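Thiol:disulfide interchange protein DsbA (Pseudomonas aeruginosa, PDB 5DCH) probably introduces disulfide bonds into other proteins of the periplasm by passing its own redox-active disulfide on to them. Local coordinates at residues G25-V30 and M156-K161; P64-G69 and K140-A145; F78-S83 and F132-Q137. The protein carries 1 engineered substitution. One frame throughout, in Å; residues are numbered along the deposited sequence.

Overall arrangement
Along the chain, interaction 3 is nested inside interaction 2 and both inside interaction 1. Interaction 1 joins two central strands of the thioredoxin sheet. Interaction 2, its centre about 17 Å from that of interaction 1, lies where the chain leaves that sheet for the helical domain and returns. Interaction 3 lies between helices, about 12 Å from interaction 2 and 21 Å from interaction 1, between centres. Interactions 2 and 3 share helix 132-148 and touch directly, P64 CD lying 3.6 Å from F78 CD2. All three reach bound 1YO: its amino-triazole end meets E28 of interaction 1 and L144 of interaction 2, its methylphenyl ring interactions 2 and 3.

Interaction 1: residues G25-V30 and M156-K161; sequences GKIEVV and MVVNGK. With 1YO (3-[(2-methylbenzyl)sulfanyl]-4H-1,2,4-triazol-4-amine), chain B.
E28 and N159 grip each other through two hydrogen bonds. The backbone N of N159 donates to E28 O over 2.7 Å, and N159 OD1 accepts from E28 N at 3.0 Å, an N-H above the plane of the amide carbonyl. The acceptor is thus a side-chain oxygen, not a backbone carbonyl, and the amide crosses I27 at about a right angle. Further along, V30 and V157 form an antiparallel hydrogen-bonded pair, with V30 N to V157 O at 2.8 Å, an almost straight bond of 173°, and V157 N donating back to V30 O. Between these two gripped positions V29 faces V158 as a non-hydrogen-bonded pair. V29 CG1, anti to its own N (chi1 177°), meets M156 CE at 3.6 Å, because the doubly bent methionine chain curls its methyl back to the first strand. These are neighbouring strands of the thioredoxin sheet, 27-33 and 155-158, running antiparallel (173°). N159 and G160, both at positive phi, are the central pair of a type I' turn, closed by K161 N to V158 O, which leads to strand 162-165. A water sits beside the turn, between it and E28: it accepts from G160 N, donates to E28 OE1 at 2.7 Å and weakly to V157 O, tying the carboxylate to the end of strand 155-158 and its turn. The other oxygen, E28 OE2, is hydrogen-bonded to S22 OG and lies 3.0 Å from the exocyclic amino nitrogen NAB of 1YO, with V30 CG2 at 3.8 Å from the same NAB. Farther out, N159 ND2 hydrogen-bonds E186 OE2, which K161 also engages in a salt bridge, while I183 of helix 172-188 covers I27 and V29 and Y148 of helix 132-148 lies against V30 and V157.

Interaction 2: residues P64-G69 and K140-A145; sequences PALFGG and KAKKLA. With 1YO (3-[(2-methylbenzyl)sulfanyl]-4H-1,2,4-triazol-4-amine), chain B.
At the junction where the helical domain of DsbA is inserted into the thioredoxin fold, L66, in the loop that leaves strand 58-64 for helix 70-84, packs on A141 and K142 of helix 132-148, the long helix that brings the chain back. One methyl does most of the touching: L66 CD1 lies 3.7 Å from A141 CB and 3.8 Å from K142 CG. It gets there because CG is turned beside the backbone N (chi1 -55°) and the rest of the leucine is extended, pointing a branch at the helix. The lysine passes at about a right angle and offers its aliphatic portion, while its ammonium is carried on by an extended chain to a salt bridge with E139. One turn later, A145 CB approaches F67 at the ring edge, 4.2 Å from CE1, whereas a face of that ring is covered by A65 CB from the same loop; W71 meets the ring as well. Between loop and helix a single water takes the polar work. It donates to P64 O at 2.7 Å and to A141 O at 2.9 Å, and accepts from L66 N at 3.0 Å. On another side of the helix, L144 reaches the bound triazole, with CD1 3.4 Å from 1YO CAN, and the K140 CB and A141 N atoms lie near its methylphenyl ring. No direct hydrogen bond crosses between the two segments. Their polar link is the bridging water, whose three bonds satisfy P64 O and L66 N and add a second partner to A141 O, already the acceptor for A145 N in the helix; the remainder of the contact is apolar, made by L66 and F67 against small alanine methyls and a lysine stem.

Interaction 3: residues F78-S83 and F132-Q137; sequences FLTLIS and FAIKGQ. Engineered in segment 78-83: I82 (natural residue Glu). With 1YO (3-[(2-methylbenzyl)sulfanyl]-4H-1,2,4-triazol-4-amine), chain B.
L79 and Q137 slide past one another in opposite directions, with the leucine branch CD1 against the glutamine's CB. These two atoms, L79 CD1 and Q137 CB, come to 4.0 Å, and at the other end Q137 OE1 lies 3.9 Å from L79 CB, a position it reaches because the glutamine is extended beyond CG. I134 approaches differently, end on: its CD1 presses against the backbone of helix 70-84, 3.6 Å from L79 O and 3.8 Å from T80 N. The bend at chi2 (-64°) aims this methyl into the opposing helix, where S83 CB also borders it. T80 crosses I134 at about a right angle, with its hydroxyl OG1 hydrogen-bonded back to Q76 O and still 4.1 Å from I134 CG1. Both L79 and Q137 also border the ligand, Q137 through its CB and its backbone O, the latter 3.2 Å from 1YO CAC, while L79 CD2 lies so close to the same methylphenyl ring that the exact spacing is doubtful. With axes 10.1 Å apart and crossing at 121°, the pairing is the packing of the first helix of DsbA's inserted helical region, 70-84, on helix 132-148, which leads back to the thioredoxin sheet, here lining one wall of a ligand pocket.

Interaction 1: residues G25-V30 and M156-K161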
loop_
_atom_site.group_PDB
_atom_site.type_symbol
_atom_site.label_atom_id
_atom_site.label_comp_id
_atom_site.label_asym_id
_atom_site.label_seq_id
_atom_site.Cartn_x
_atom_site.Cartn_y
_atom_site.Cartn_z
ATOM N N GLY A 25 11.816 -8.865 11.965
ATOM C CA GLY A 25 12.391 -10.129 11.572
ATOM C C GLY A 25 12.240 -10.440 10.105
ATOM O O GLY A 25 12.924 -11.324 9.590
ATOM N N LYS A 26 11.321 -9.752 9.425
ATOM C CA LYS A 26 11.231 -9.853 7.983
ATOM C C LYS A 26 11.630 -8.532 7.348
ATOM O O LYS A 26 11.518 -7.475 7.971
ATOM C CB LYS A 26 9.831 -10.243 7.543
ATOM C CG LYS A 26 9.455 -11.647 7.980
ATOM C CD LYS A 26 8.198 -12.177 7.322
ATOM C CE LYS A 26 7.899 -13.574 7.806
ATOM N NZ LYS A 26 6.734 -14.163 7.101
ATOM N N ILE A 27 12.099 -8.623 6.115
ATOM C CA ILE A 27 12.435 -7.441 5.324
ATOM C C ILE A 27 11.121 -6.912 4.786
ATOM O O ILE A 27 10.432 -7.587 4.012
ATOM C CB ILE A 27 13.409 -7.793 4.200
ATOM C CG1 ILE A 27 14.715 -8.376 4.783
ATOM C CG2 ILE A 27 13.708 -6.559 3.340
ATOM C CD1 ILE A 27 15.584 -9.084 3.766
ATOM N N GLU A 28 10.771 -5.697 5.193
ATOM C CA GLU A 28 9.490 -5.121 4.812
ATOM C C GLU A 28 9.569 -4.495 3.413
ATOM O O GLU A 28 10.575 -3.890 3.048
ATOM C CB GLU A 28 9.072 -4.050 5.805
ATOM C CG GLU A 28 7.637 -3.588 5.667
ATOM C CD GLU A 28 7.290 -2.504 6.658
ATOM O OE1 GLU A 28 7.934 -1.436 6.603
ATOM O OE2 GLU A 28 6.378 -2.709 7.497
ATOM N N VAL A 29 8.497 -4.646 2.649
ATOM C CA VAL A 29 8.312 -3.874 1.418
ATOM C C VAL A 29 6.937 -3.253 1.505
ATOM O O VAL A 29 5.946 -3.949 1.570
ATOM C CB VAL A 29 8.381 -4.756 0.188
ATOM C CG1 VAL A 29 8.116 -3.961 -1.054
ATOM C CG2 VAL A 29 9.726 -5.423 0.093
ATOM N N VAL A 30 6.894 -1.926 1.498
ATOM C CA VAL A 30 5.636 -1.182 1.551
ATOM C C VAL A 30 5.367 -0.543 0.198
ATOM O O VAL A 30 6.261 0.062 -0.381
ATOM C CB VAL A 30 5.722 -0.057 2.583
ATOM C CG1 VAL A 30 4.504 0.867 2.489
ATOM C CG2 VAL A 30 5.865 -0.602 3.984
ATOM N N MET A 156 7.366 3.254 -3.040
ATOM C CA MET A 156 7.825 2.049 -2.351
ATOM C C MET A 156 8.770 2.415 -1.227
ATOM O O MET A 156 9.578 3.340 -1.381
ATOM C CB MET A 156 8.615 1.158 -3.309
ATOM C CG MET A 156 7.938 0.821 -4.586
ATOM S SD MET A 156 6.415 -0.103 -4.380
ATOM C CE MET A 156 6.986 -1.592 -3.552
ATOM N N VAL A 157 8.698 1.675 -0.121
ATOM C CA VAL A 157 9.695 1.802 0.929
ATOM C C VAL A 157 10.151 0.402 1.298
ATOM O O VAL A 157 9.324 -0.454 1.612
ATOM C CB VAL A 157 9.147 2.507 2.175
ATOM C CG1 VAL A 157 10.222 2.630 3.222
ATOM C CG2 VAL A 157 8.604 3.879 1.804
ATOM N N VAL A 158 11.464 0.177 1.277
ATOM C CA VAL A 158 12.029 -1.108 1.690
ATOM C C VAL A 158 12.660 -0.979 3.067
ATOM O O VAL A 158 13.505 -0.097 3.307
ATOM C CB VAL A 158 13.035 -1.649 0.644
ATOM C CG1 VAL A 158 13.847 -2.822 1.183
ATOM C CG2 VAL A 158 12.289 -2.067 -0.601
ATOM N N ASN A 159 12.219 -1.882 3.947
ATOM C CA ASN A 159 12.676 -2.046 5.319
ATOM C C ASN A 159 12.711 -0.775 6.156
ATOM O O ASN A 159 13.579 -0.619 7.003
ATOM C CB ASN A 159 14.015 -2.791 5.347
ATOM C CG ASN A 159 14.035 -3.910 6.346
ATOM O OD1 ASN A 159 12.987 -4.416 6.761
ATOM N ND2 ASN A 159 15.242 -4.297 6.758
ATOM N N GLY A 160 11.736 0.108 5.925
ATOM C CA GLY A 160 11.649 1.374 6.636
ATOM C C GLY A 160 12.817 2.313 6.378
ATOM O O GLY A 160 13.002 3.292 7.103
ATOM N N LYS A 161 13.586 2.021 5.335
ATOM C CA LYS A 161 14.891 2.655 5.127
ATOM C C LYS A 161 15.111 3.290 3.763
ATOM O O LYS A 161 15.829 4.275 3.669
ATOM C CB LYS A 161 16.010 1.626 5.339
ATOM C CG LYS A 161 16.352 1.318 6.776
ATOM C CD LYS A 161 17.550 0.376 6.825
ATOM C CE LYS A 161 17.778 -0.171 8.220
ATOM N NZ LYS A 161 18.122 -1.618 8.191
HETATM C CAA 1YO B . 0.692 0.429 11.120
HETATM C CAC 1YO B . -2.486 1.093 9.218
HETATM C CAD 1YO B . -2.463 0.068 8.284
HETATM C CAE 1YO B . -1.464 1.217 10.142
HETATM C CAF 1YO B . -1.418 -0.840 8.274
HETATM C CAG 1YO B . 5.463 0.032 9.997
HETATM C CAH 1YO B . 0.738 -1.672 9.207
HETATM C CAL 1YO B . -0.418 0.312 10.131
HETATM C CAM 1YO B . -0.404 -0.718 9.208
HETATM C CAN 1YO B . 3.453 -0.644 9.382
HETATM N NAB 1YO B . 4.941 -0.087 7.587
HETATM N NAI 1YO B . 4.740 -0.266 11.083
HETATM N NAJ 1YO B . 3.522 -0.671 10.714
HETATM N NAO 1YO B . 4.662 -0.226 8.906
HETATM S SAK 1YO B . 2.132 -1.079 8.306
HETATM O O HOH W 1 9.402 -0.523 4.518
#

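Interaction 2: residues P64-G69 and K140-A145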
loop_
_atom_site.group_PDB
_atom_site.type_symbol
_atom_site.label_atom_id
_atom_site.label_comp_id
_atom_site.label_asym_id
_atom_site.label_seq_id
_atom_site.Cartn_x
_atom_site.Cartn_y
_atom_site.Cartn_z
ATOM N N PRO A 64 -2.331 2.571 2.617
ATOM C CA PRO A 64 -2.999 3.655 1.901
ATOM C C PRO A 64 -2.373 4.992 2.248
ATOM O O PRO A 64 -2.040 5.205 3.411
ATOM C CB PRO A 64 -4.423 3.588 2.437
ATOM C CG PRO A 64 -4.228 3.136 3.867
ATOM C CD PRO A 64 -3.070 2.161 3.824
ATOM N N ALA A 65 -2.238 5.877 1.261
ATOM C CA ALA A 65 -1.742 7.226 1.489
ATOM C C ALA A 65 -2.940 8.077 1.894
ATOM O O ALA A 65 -3.876 8.253 1.118
ATOM C CB ALA A 65 -1.093 7.764 0.224
ATOM N N LEU A 66 -2.918 8.580 3.123
ATOM C CA LEU A 66 -4.065 9.294 3.671
ATOM C C LEU A 66 -3.768 10.767 3.578
ATOM O O LEU A 66 -3.469 11.427 4.583
ATOM C CB LEU A 66 -4.324 8.855 5.111
ATOM C CG LEU A 66 -4.503 7.343 5.296
ATOM C CD1 LEU A 66 -4.680 7.012 6.765
ATOM C CD2 LEU A 66 -5.698 6.833 4.485
ATOM N N PHE A 67 -3.853 11.278 2.352
ATOM C CA PHE A 67 -3.481 12.653 2.062
ATOM C C PHE A 67 -4.676 13.606 2.045
ATOM O O PHE A 67 -4.575 14.727 1.534
ATOM C CB PHE A 67 -2.765 12.708 0.714
ATOM C CG PHE A 67 -1.412 12.042 0.703
ATOM C CD1 PHE A 67 -0.840 11.536 1.864
ATOM C CD2 PHE A 67 -0.703 11.935 -0.482
ATOM C CE1 PHE A 67 0.421 10.945 1.832
ATOM C CE2 PHE A 67 0.552 11.352 -0.515
ATOM C CZ PHE A 67 1.105 10.848 0.637
ATOM N N GLY A 68 -5.805 13.158 2.584
ATOM C CA GLY A 68 -6.957 14.018 2.747
ATOM C C GLY A 68 -8.119 13.702 1.824
ATOM O O GLY A 68 -7.969 13.043 0.794
ATOM N N GLY A 69 -9.295 14.177 2.199
ATOM C CA GLY A 69 -10.461 14.045 1.346
ATOM C C GLY A 69 -10.734 12.596 0.978
ATOM O O GLY A 69 -10.724 11.698 1.824
ATOM N N LYS A 140 -2.027 5.770 12.551
ATOM C CA LYS A 140 -0.734 5.125 12.358
ATOM C C LYS A 140 -0.282 5.249 10.900
ATOM O O LYS A 140 0.882 5.572 10.628
ATOM C CB LYS A 140 -0.775 3.661 12.807
ATOM C CG LYS A 140 -0.879 3.511 14.319
ATOM C CD LYS A 140 -0.974 2.055 14.750
ATOM C CE LYS A 140 -1.252 1.926 16.242
ATOM N NZ LYS A 140 -2.701 1.962 16.567
ATOM N N ALA A 141 -1.198 5.018 9.962
ATOM C CA ALA A 141 -0.862 5.117 8.543
ATOM C C ALA A 141 -0.451 6.539 8.169
ATOM O O ALA A 141 0.442 6.720 7.347
ATOM C CB ALA A 141 -2.014 4.657 7.688
ATOM N N LYS A 142 -1.099 7.538 8.767
ATOM C CA LYS A 142 -0.753 8.931 8.505
ATOM C C LYS A 142 0.659 9.218 9.001
ATOM O O LYS A 142 1.481 9.811 8.294
ATOM C CB LYS A 142 -1.750 9.868 9.196
ATOM C CG LYS A 142 -3.101 9.967 8.512
ATOM C CD LYS A 142 -4.041 10.898 9.265
ATOM C CE LYS A 142 -5.486 10.709 8.825
ATOM N NZ LYS A 142 -6.430 11.573 9.597
ATOM N N LYS A 143 0.940 8.770 10.223
ATOM C CA LYS A 143 2.242 8.991 10.830
ATOM C C LYS A 143 3.337 8.271 10.061
ATOM O O LYS A 143 4.438 8.791 9.910
ATOM C CB LYS A 143 2.252 8.545 12.290
ATOM C CG LYS A 143 1.398 9.408 13.224
ATOM C CD LYS A 143 1.524 8.934 14.657
ATOM C CE LYS A 143 0.795 9.841 15.620
ATOM N NZ LYS A 143 0.948 9.404 17.027
ATOM N N LEU A 144 3.046 7.071 9.575
ATOM C CA LEU A 144 4.032 6.368 8.759
ATOM C C LEU A 144 4.354 7.119 7.464
ATOM O O LEU A 144 5.524 7.265 7.102
ATOM C CB LEU A 144 3.584 4.942 8.446
ATOM C CG LEU A 144 3.584 3.995 9.643
ATOM C CD1 LEU A 144 2.821 2.723 9.315
ATOM C CD2 LEU A 144 5.019 3.668 10.013
ATOM N N ALA A 145 3.335 7.599 6.763
ATOM C CA ALA A 145 3.584 8.322 5.527
ATOM C C ALA A 145 4.418 9.574 5.794
ATOM O O ALA A 145 5.288 9.929 5.004
ATOM C CB ALA A 145 2.284 8.681 4.849
HETATM C CAA 1YO B . 0.692 0.429 11.120
HETATM C CAC 1YO B . -2.486 1.093 9.218
HETATM C CAD 1YO B . -2.463 0.068 8.284
HETATM C CAE 1YO B . -1.464 1.217 10.142
HETATM C CAF 1YO B . -1.418 -0.840 8.274
HETATM C CAG 1YO B . 5.463 0.032 9.997
HETATM C CAH 1YO B . 0.738 -1.672 9.207
HETATM C CAL 1YO B . -0.418 0.312 10.131
HETATM C CAM 1YO B . -0.404 -0.718 9.208
HETATM C CAN 1YO B . 3.453 -0.644 9.382
HETATM N NAB 1YO B . 4.941 -0.087 7.587
HETATM N NAI 1YO B . 4.740 -0.266 11.083
HETATM N NAJ 1YO B . 3.522 -0.671 10.714
HETATM N NAO 1YO B . 4.662 -0.226 8.906
HETATM S SAK 1YO B . 2.132 -1.079 8.306
HETATM O O HOH W 2 -0.798 7.149 4.783
#

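Interaction 3: residues F78-S83 and F132-Q137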
loop_
_atom_site.group_PDB
_atom_site.type_symbol
_atom_site.label_atom_id
_atom_site.label_comp_id
_atom_site.label_asym_id
_atom_site.label_seq_id
_atom_site.Cartn_x
_atom_site.Cartn_y
_atom_site.Cartn_z
ATOM N N PHE A 78 -9.949 0.592 2.591
ATOM C CA PHE A 78 -8.852 -0.377 2.507
ATOM C C PHE A 78 -8.570 -1.009 3.865
ATOM O O PHE A 78 -8.484 -2.239 3.990
ATOM C CB PHE A 78 -7.580 0.286 1.972
ATOM C CG PHE A 78 -6.370 -0.607 2.020
ATOM C CD1 PHE A 78 -6.195 -1.601 1.079
ATOM C CD2 PHE A 78 -5.418 -0.473 3.023
ATOM C CE1 PHE A 78 -5.086 -2.440 1.135
ATOM C CE2 PHE A 78 -4.314 -1.319 3.075
ATOM C CZ PHE A 78 -4.150 -2.286 2.124
ATOM N N LEU A 79 -8.398 -0.183 4.893
ATOM C CA LEU A 79 -8.029 -0.701 6.209
ATOM C C LEU A 79 -9.149 -1.548 6.784
ATOM O O LEU A 79 -8.894 -2.536 7.475
ATOM C CB LEU A 79 -7.675 0.443 7.160
ATOM C CG LEU A 79 -6.434 1.256 6.796
ATOM C CD1 LEU A 79 -6.316 2.456 7.698
ATOM C CD2 LEU A 79 -5.172 0.385 6.878
ATOM N N THR A 80 -10.385 -1.184 6.496
ATOM C CA THR A 80 -11.534 -1.955 6.955
ATOM C C THR A 80 -11.508 -3.338 6.315
ATOM O O THR A 80 -11.664 -4.360 7.007
ATOM C CB THR A 80 -12.852 -1.210 6.647
ATOM O OG1 THR A 80 -12.869 0.027 7.369
ATOM C CG2 THR A 80 -14.074 -2.028 7.045
ATOM N N LEU A 81 -11.262 -3.383 5.008
ATOM C CA LEU A 81 -11.194 -4.667 4.299
ATOM C C LEU A 81 -10.043 -5.542 4.797
ATOM O O LEU A 81 -10.186 -6.764 4.908
ATOM C CB LEU A 81 -11.048 -4.430 2.794
ATOM C CG LEU A 81 -12.222 -3.711 2.140
ATOM C CD1 LEU A 81 -11.898 -3.327 0.714
ATOM C CD2 LEU A 81 -13.484 -4.570 2.182
ATOM N N ILE A 82 -8.899 -4.924 5.080
ATOM C CA ILE A 82 -7.756 -5.665 5.636
ATOM C C ILE A 82 -8.149 -6.266 6.984
ATOM O O ILE A 82 -7.889 -7.444 7.267
ATOM C CB ILE A 82 -6.523 -4.742 5.792
ATOM C CG1 ILE A 82 -5.976 -4.361 4.405
ATOM C CG2 ILE A 82 -5.443 -5.396 6.644
ATOM C CD1 ILE A 82 -5.280 -5.493 3.673
ATOM N N SER A 83 -8.799 -5.466 7.820
ATOM C CA SER A 83 -9.190 -5.911 9.161
ATOM C C SER A 83 -10.146 -7.080 9.079
ATOM O O SER A 83 -10.083 -8.005 9.899
ATOM C CB SER A 83 -9.853 -4.748 9.913
ATOM O OG SER A 83 -10.408 -5.172 11.151
ATOM N N PHE A 132 -13.187 2.126 16.611
ATOM C CA PHE A 132 -12.036 2.831 17.167
ATOM C C PHE A 132 -10.725 2.229 16.666
ATOM O O PHE A 132 -9.724 2.936 16.528
ATOM C CB PHE A 132 -12.086 2.856 18.699
ATOM C CG PHE A 132 -11.911 1.515 19.352
ATOM C CD1 PHE A 132 -10.647 0.968 19.517
ATOM C CD2 PHE A 132 -12.999 0.821 19.848
ATOM C CE1 PHE A 132 -10.486 -0.247 20.133
ATOM C CE2 PHE A 132 -12.826 -0.391 20.470
ATOM C CZ PHE A 132 -11.572 -0.924 20.607
ATOM N N ALA A 133 -10.709 0.925 16.402
ATOM C CA ALA A 133 -9.473 0.293 15.964
ATOM C C ALA A 133 -9.062 0.848 14.603
ATOM O O ALA A 133 -7.882 1.093 14.331
ATOM C CB ALA A 133 -9.637 -1.205 15.906
ATOM N N ILE A 134 -10.038 1.047 13.737
ATOM C CA ILE A 134 -9.748 1.601 12.421
ATOM C C ILE A 134 -9.295 3.065 12.541
ATOM O O ILE A 134 -8.394 3.501 11.816
ATOM C CB ILE A 134 -10.946 1.428 11.483
ATOM C CG1 ILE A 134 -11.093 -0.047 11.076
ATOM C CG2 ILE A 134 -10.842 2.312 10.254
ATOM C CD1 ILE A 134 -9.953 -0.607 10.270
ATOM N N LYS A 135 -9.867 3.820 13.478
ATOM C CA LYS A 135 -9.357 5.175 13.728
ATOM C C LYS A 135 -7.883 5.159 14.088
ATOM O O LYS A 135 -7.105 6.003 13.630
ATOM C CB LYS A 135 -10.122 5.854 14.864
ATOM C CG LYS A 135 -11.538 6.213 14.532
ATOM C CD LYS A 135 -12.241 6.754 15.770
ATOM C CE LYS A 135 -13.691 7.120 15.506
ATOM N NZ LYS A 135 -14.388 7.583 16.752
ATOM N N GLY A 136 -7.499 4.212 14.934
ATOM C CA GLY A 136 -6.111 4.097 15.337
ATOM C C GLY A 136 -5.213 3.754 14.168
ATOM O O GLY A 136 -4.113 4.284 14.029
ATOM N N GLN A 137 -5.676 2.833 13.333
ATOM C CA GLN A 137 -4.913 2.430 12.165
ATOM C C GLN A 137 -4.762 3.576 11.175
ATOM O O GLN A 137 -3.722 3.715 10.539
ATOM C CB GLN A 137 -5.576 1.242 11.477
ATOM C CG GLN A 137 -5.460 -0.019 12.289
ATOM C CD GLN A 137 -6.154 -1.182 11.656
ATOM O OE1 GLN A 137 -6.398 -1.193 10.446
ATOM N NE2 GLN A 137 -6.478 -2.180 12.467
HETATM C CAA 1YO B . 0.692 0.429 11.120
HETATM C CAC 1YO B . -2.486 1.093 9.218
HETATM C CAD 1YO B . -2.463 0.068 8.284
HETATM C CAE 1YO B . -1.464 1.217 10.142
HETATM C CAF 1YO B . -1.418 -0.840 8.274
HETATM C CAG 1YO B . 5.463 0.032 9.997
HETATM C CAH 1YO B . 0.738 -1.672 9.207
HETATM C CAL 1YO B . -0.418 0.312 10.131
HETATM C CAM 1YO B . -0.404 -0.718 9.208
HETATM C CAN 1YO B . 3.453 -0.644 9.382
HETATM N NAB 1YO B . 4.941 -0.087 7.587
HETATM N NAI 1YO B . 4.740 -0.266 11.083
HETATM N NAJ 1YO B . 3.522 -0.671 10.714
HETATM N NAO 1YO B . 4.662 -0.226 8.906
HETATM S SAK 1YO B . 2.132 -1.079 8.306
#